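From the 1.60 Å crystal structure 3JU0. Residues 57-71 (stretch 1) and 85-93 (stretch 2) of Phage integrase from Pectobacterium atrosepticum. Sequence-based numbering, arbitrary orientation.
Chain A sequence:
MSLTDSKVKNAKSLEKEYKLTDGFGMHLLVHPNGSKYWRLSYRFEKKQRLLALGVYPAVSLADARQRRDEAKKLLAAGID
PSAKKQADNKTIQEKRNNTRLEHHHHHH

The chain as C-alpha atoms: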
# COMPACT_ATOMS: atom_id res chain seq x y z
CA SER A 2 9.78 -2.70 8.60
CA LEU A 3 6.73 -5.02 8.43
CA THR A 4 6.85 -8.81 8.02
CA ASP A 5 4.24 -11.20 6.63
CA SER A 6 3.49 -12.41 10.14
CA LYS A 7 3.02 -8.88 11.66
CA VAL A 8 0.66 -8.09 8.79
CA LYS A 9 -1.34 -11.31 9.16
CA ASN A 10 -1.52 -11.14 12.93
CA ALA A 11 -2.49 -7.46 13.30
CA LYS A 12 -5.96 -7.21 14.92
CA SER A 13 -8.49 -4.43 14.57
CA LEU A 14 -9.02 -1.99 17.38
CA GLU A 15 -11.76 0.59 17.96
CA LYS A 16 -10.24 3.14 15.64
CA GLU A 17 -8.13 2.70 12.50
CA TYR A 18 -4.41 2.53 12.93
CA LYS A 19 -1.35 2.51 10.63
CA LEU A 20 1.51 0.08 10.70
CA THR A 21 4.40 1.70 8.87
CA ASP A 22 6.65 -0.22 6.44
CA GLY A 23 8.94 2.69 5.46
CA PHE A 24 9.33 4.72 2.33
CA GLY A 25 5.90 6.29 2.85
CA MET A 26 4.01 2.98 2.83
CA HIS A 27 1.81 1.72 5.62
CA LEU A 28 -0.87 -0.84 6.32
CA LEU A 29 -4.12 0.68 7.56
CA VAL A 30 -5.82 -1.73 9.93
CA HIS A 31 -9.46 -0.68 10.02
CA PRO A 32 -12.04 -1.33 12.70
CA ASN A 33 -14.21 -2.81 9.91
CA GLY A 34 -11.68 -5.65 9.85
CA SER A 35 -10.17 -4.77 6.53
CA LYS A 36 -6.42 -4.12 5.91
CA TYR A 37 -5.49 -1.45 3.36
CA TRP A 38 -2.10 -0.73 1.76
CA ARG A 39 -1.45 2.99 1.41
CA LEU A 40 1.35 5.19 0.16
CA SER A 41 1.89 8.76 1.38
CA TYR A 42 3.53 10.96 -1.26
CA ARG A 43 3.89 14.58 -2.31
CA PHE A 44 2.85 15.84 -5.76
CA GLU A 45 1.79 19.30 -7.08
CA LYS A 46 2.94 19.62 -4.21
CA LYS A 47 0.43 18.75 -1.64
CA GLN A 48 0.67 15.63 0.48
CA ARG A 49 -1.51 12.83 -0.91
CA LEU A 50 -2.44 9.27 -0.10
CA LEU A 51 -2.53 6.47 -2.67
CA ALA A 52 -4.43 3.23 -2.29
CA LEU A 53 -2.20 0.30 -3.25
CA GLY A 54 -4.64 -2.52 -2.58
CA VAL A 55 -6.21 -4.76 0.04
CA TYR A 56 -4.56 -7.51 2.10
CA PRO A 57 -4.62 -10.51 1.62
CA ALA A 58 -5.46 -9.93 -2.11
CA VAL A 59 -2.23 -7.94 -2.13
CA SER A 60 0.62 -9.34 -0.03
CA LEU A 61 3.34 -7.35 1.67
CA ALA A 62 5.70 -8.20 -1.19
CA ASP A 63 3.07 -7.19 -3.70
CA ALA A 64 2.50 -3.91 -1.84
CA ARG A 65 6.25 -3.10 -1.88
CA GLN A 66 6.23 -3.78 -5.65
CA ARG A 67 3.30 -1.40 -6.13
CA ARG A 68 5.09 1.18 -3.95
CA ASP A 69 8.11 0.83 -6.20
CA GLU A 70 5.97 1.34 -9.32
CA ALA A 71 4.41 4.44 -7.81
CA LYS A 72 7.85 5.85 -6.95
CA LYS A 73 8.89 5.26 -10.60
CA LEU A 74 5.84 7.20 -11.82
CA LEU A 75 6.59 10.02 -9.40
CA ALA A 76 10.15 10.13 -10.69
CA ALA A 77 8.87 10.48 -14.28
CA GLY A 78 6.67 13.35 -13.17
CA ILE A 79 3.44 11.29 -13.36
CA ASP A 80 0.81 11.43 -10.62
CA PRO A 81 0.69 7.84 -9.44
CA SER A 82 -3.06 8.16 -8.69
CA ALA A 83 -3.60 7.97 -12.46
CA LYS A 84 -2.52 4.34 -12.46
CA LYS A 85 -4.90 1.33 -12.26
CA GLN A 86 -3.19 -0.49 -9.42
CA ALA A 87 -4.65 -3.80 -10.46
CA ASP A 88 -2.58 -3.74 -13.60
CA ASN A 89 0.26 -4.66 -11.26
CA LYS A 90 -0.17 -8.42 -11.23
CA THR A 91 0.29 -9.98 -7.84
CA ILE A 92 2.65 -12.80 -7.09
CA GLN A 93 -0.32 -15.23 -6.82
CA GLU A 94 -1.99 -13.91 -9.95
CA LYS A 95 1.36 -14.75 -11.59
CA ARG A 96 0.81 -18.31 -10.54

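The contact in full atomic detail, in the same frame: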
# COMPACT_ATOMS: atom_id res chain seq x y z
N PRO A 57 -5.69 -9.70 2.14
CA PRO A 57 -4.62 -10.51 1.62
C PRO A 57 -4.61 -10.65 0.09
O PRO A 57 -3.80 -11.34 -0.41
CB PRO A 57 -4.90 -11.89 2.28
CG PRO A 57 -6.36 -11.87 2.33
CD PRO A 57 -6.79 -10.52 2.68
N ALA A 58 -5.49 -9.94 -0.62
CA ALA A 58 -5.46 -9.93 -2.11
C ALA A 58 -4.10 -9.48 -2.60
O ALA A 58 -3.54 -10.04 -3.58
CB ALA A 58 -6.58 -9.10 -2.63
N VAL A 59 -3.54 -8.52 -1.89
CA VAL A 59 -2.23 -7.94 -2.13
C VAL A 59 -1.37 -8.25 -0.90
O VAL A 59 -1.63 -7.81 0.20
CB VAL A 59 -2.40 -6.42 -2.35
CG1 VAL A 59 -1.04 -5.75 -2.52
CG2 VAL A 59 -3.36 -6.13 -3.54
N SER A 60 -0.31 -8.99 -1.11
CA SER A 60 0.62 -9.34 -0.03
C SER A 60 1.57 -8.20 0.30
O SER A 60 1.61 -7.20 -0.41
CB SER A 60 1.50 -10.50 -0.40
OG SER A 60 2.41 -10.22 -1.45
N LEU A 61 2.32 -8.33 1.35
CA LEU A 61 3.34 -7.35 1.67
C LEU A 61 4.36 -7.18 0.54
O LEU A 61 4.67 -6.05 0.14
CB LEU A 61 4.04 -7.80 2.98
CG LEU A 61 5.27 -6.97 3.40
CD1 LEU A 61 5.00 -5.49 3.60
CD2 LEU A 61 5.91 -7.52 4.68
N ALA A 62 4.82 -8.28 -0.02
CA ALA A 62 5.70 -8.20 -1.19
C ALA A 62 5.05 -7.50 -2.37
O ALA A 62 5.69 -6.67 -3.07
CB ALA A 62 6.19 -9.56 -1.57
N ASP A 63 3.80 -7.84 -2.65
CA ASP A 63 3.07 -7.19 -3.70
C ASP A 63 2.92 -5.66 -3.45
O ASP A 63 3.08 -4.83 -4.35
CB ASP A 63 1.66 -7.74 -3.82
CG ASP A 63 1.55 -9.19 -4.24
OD1 ASP A 63 2.35 -9.65 -5.10
OD2 ASP A 63 0.52 -9.82 -3.77
N ALA A 64 2.66 -5.28 -2.21
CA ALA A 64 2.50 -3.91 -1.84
C ALA A 64 3.81 -3.12 -2.03
O ALA A 64 3.79 -2.02 -2.55
CB ALA A 64 2.02 -3.78 -0.42
N ARG A 65 4.92 -3.72 -1.66
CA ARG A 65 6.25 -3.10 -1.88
C ARG A 65 6.50 -2.95 -3.37
O ARG A 65 7.07 -1.92 -3.78
CB ARG A 65 7.36 -3.87 -1.16
CG ARG A 65 7.27 -3.83 0.32
CD ARG A 65 8.27 -4.71 1.00
NE ARG A 65 8.28 -4.49 2.42
CZ ARG A 65 8.72 -5.38 3.30
NH1 ARG A 65 9.14 -6.56 2.91
NH2 ARG A 65 8.69 -5.07 4.57
N GLN A 66 6.07 -3.91 -4.20
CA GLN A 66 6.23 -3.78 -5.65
C GLN A 66 5.42 -2.63 -6.20
O GLN A 66 5.88 -1.85 -7.06
CB GLN A 66 5.81 -5.12 -6.32
CG GLN A 66 5.77 -5.09 -7.80
CD GLN A 66 7.09 -4.82 -8.41
OE1 GLN A 66 7.14 -4.32 -9.56
NE2 GLN A 66 8.17 -5.12 -7.70
N ARG A 67 4.19 -2.49 -5.70
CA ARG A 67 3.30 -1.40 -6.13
C ARG A 67 3.82 -0.05 -5.65
O ARG A 67 3.75 0.94 -6.35
CB ARG A 67 1.86 -1.60 -5.66
CG ARG A 67 1.19 -2.85 -6.35
CD ARG A 67 -0.20 -3.02 -5.89
NE ARG A 67 -0.72 -4.23 -6.59
CZ ARG A 67 -2.00 -4.51 -6.72
NH1 ARG A 67 -2.91 -3.72 -6.14
NH2 ARG A 67 -2.40 -5.57 -7.43
N ARG A 68 4.39 -0.03 -4.45
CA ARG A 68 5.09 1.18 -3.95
C ARG A 68 6.20 1.57 -4.92
O ARG A 68 6.35 2.70 -5.29
CB ARG A 68 5.69 0.86 -2.56
CG ARG A 68 6.61 1.91 -1.99
CD ARG A 68 7.58 1.25 -1.03
NE ARG A 68 8.57 0.42 -1.68
CZ ARG A 68 9.44 -0.39 -1.06
NH1 ARG A 68 9.38 -0.58 0.24
NH2 ARG A 68 10.33 -1.06 -1.76
N ASP A 69 7.00 0.59 -5.29
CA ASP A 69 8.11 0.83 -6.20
C ASP A 69 7.59 1.43 -7.52
O ASP A 69 8.16 2.37 -8.08
CB ASP A 69 8.92 -0.46 -6.43
CG ASP A 69 9.73 -0.85 -5.27
OD1 ASP A 69 10.21 -2.01 -5.25
OD2 ASP A 69 9.90 -0.02 -4.35
N GLU A 70 6.55 0.83 -8.08
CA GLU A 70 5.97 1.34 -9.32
C GLU A 70 5.45 2.76 -9.20
O GLU A 70 5.64 3.58 -10.09
CB GLU A 70 4.95 0.39 -9.85
CG GLU A 70 5.55 -0.92 -10.27
CD GLU A 70 6.62 -0.81 -11.36
OE1 GLU A 70 7.69 -1.43 -11.22
OE2 GLU A 70 6.41 -0.06 -12.33
N ALA A 71 4.87 3.10 -8.06
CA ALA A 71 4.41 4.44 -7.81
C ALA A 71 5.57 5.40 -7.70
O ALA A 71 5.48 6.53 -8.22
CB ALA A 71 3.58 4.47 -6.56
N LYS A 85 -4.06 2.44 -12.74
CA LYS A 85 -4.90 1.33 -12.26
C LYS A 85 -4.02 0.36 -11.51
O LYS A 85 -3.26 -0.34 -12.12
CB LYS A 85 -5.60 0.61 -13.44
CG LYS A 85 -6.43 -0.61 -13.00
CD LYS A 85 -7.16 -1.21 -14.21
CE LYS A 85 -8.55 -0.77 -14.17
NZ LYS A 85 -9.15 -1.65 -13.12
N GLN A 86 -4.14 0.30 -10.19
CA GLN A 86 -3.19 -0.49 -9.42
C GLN A 86 -3.27 -1.96 -9.75
O GLN A 86 -2.29 -2.67 -9.67
CB GLN A 86 -3.41 -0.30 -7.90
CG GLN A 86 -3.03 1.05 -7.36
CD GLN A 86 -1.58 1.41 -7.60
OE1 GLN A 86 -1.27 2.58 -7.95
NE2 GLN A 86 -0.72 0.43 -7.54
N ALA A 87 -4.47 -2.42 -10.06
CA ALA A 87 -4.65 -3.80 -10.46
C ALA A 87 -3.88 -4.27 -11.67
O ALA A 87 -3.65 -5.46 -11.87
CB ALA A 87 -6.13 -4.08 -10.63
N ASP A 88 -3.43 -3.33 -12.49
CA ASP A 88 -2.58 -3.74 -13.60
C ASP A 88 -1.22 -4.28 -13.14
O ASP A 88 -0.48 -4.93 -13.91
CB ASP A 88 -2.45 -2.53 -14.53
CG ASP A 88 -3.65 -2.39 -15.44
OD1 ASP A 88 -4.51 -3.30 -15.43
OD2 ASP A 88 -3.74 -1.38 -16.17
N ASN A 89 -0.86 -4.01 -11.88
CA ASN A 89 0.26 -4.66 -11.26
C ASN A 89 -0.10 -6.06 -10.81
O ASN A 89 -0.72 -6.27 -9.78
CB ASN A 89 0.69 -3.88 -10.01
CG ASN A 89 1.28 -2.54 -10.32
OD1 ASN A 89 2.41 -2.45 -10.85
ND2 ASN A 89 0.59 -1.51 -9.93
N LYS A 90 0.25 -7.06 -11.59
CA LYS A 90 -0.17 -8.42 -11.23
C LYS A 90 0.49 -8.83 -9.94
O LYS A 90 1.68 -8.51 -9.66
CB LYS A 90 0.19 -9.42 -12.34
CG LYS A 90 -0.50 -9.14 -13.63
N THR A 91 -0.25 -9.55 -9.12
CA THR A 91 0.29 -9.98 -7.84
C THR A 91 1.06 -11.28 -7.99
O THR A 91 0.98 -11.96 -9.02
CB THR A 91 -0.80 -10.23 -6.80
OG1 THR A 91 -1.65 -11.30 -7.28
CG2 THR A 91 -1.60 -8.99 -6.52
N ILE A 92 1.82 -11.61 -6.98
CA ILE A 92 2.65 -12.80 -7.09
C ILE A 92 1.77 -14.04 -7.35
O ILE A 92 2.09 -14.88 -8.25
CB ILE A 92 3.57 -12.97 -5.85
CG1 ILE A 92 4.65 -11.87 -5.78
CG2 ILE A 92 4.19 -14.37 -5.93
CD1 ILE A 92 5.31 -11.74 -4.42
N GLN A 93 0.67 -14.17 -6.60
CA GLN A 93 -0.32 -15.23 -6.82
C GLN A 93 -1.01 -15.22 -8.17
O GLN A 93 -1.28 -16.29 -8.73
CB GLN A 93 -1.45 -15.15 -5.80
O HOH W 1 0.26 -12.42 -4.11
O HOH W 2 3.76 -8.39 -7.13
O HOH W 3 1.71 1.21 -8.28
O HOH W 4 1.19 -6.32 -7.23
O HOH W 5 3.42 -1.04 -13.16

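The contact packs the helix that starts at Leu61 against stretch 85-93, which runs from a short 3-10 segment (86-88) through a loop into the start of a second helix at Ile92. Two direct hydrogen bonds cross it, and waters fill much of the remaining polar demand.

Asp63 is the busiest acceptor. Its OD1 receives Ile92 N at 2.8 Å, so a side chain from one helix start serves the backbone at the start of another. Its OD2 receives Ser60 N at 2.9 Å. In return, Ser60 OG accepts from Asp63 N at 3.0 Å and caps the helix. Water 1 also donates to Asp63 OD2 (2.6 Å) and accepts from Gln93 N (3.1 Å), which makes a second, indirect link to the first turn of the later helix. Thr91 stands at the N-cap of that helix, and its OG1 is satisfied just beyond the stretch. Its CB lies 3.3 Å from Asp63 OD2.

Arg67 has the largest covered area. Its chain is extended, with chi2 and chi3 both t, and this carries the guanidinium to the backbone of the other stretch. NH2 donates to Asn89 O at 3.0 Å, with an angle of 137°. NE donates to water 4 at 2.9 Å, and NH1 is bonded elsewhere in the structure. Gln86 O lies over one face of the guanidinium, 3.5 Å from Arg67 CZ. That oxygen accepts instead from Asn89 ND2 (3.1 Å) and Asn89 N (3.0 Å), closing a compact turn.

Water 3 joins Arg67 O (2.8 Å) to Gln86 NE2 (2.7 Å), donating to the first and accepting from the second. Water 5 donates to Asn89 OD1 (2.9 Å) and to Glu70 OE2 (3.3 Å), bridging these two side-chain acceptors.

Apolar packing is modest: Ala62 CB meets Ile92 CD1 at 3.7 Å.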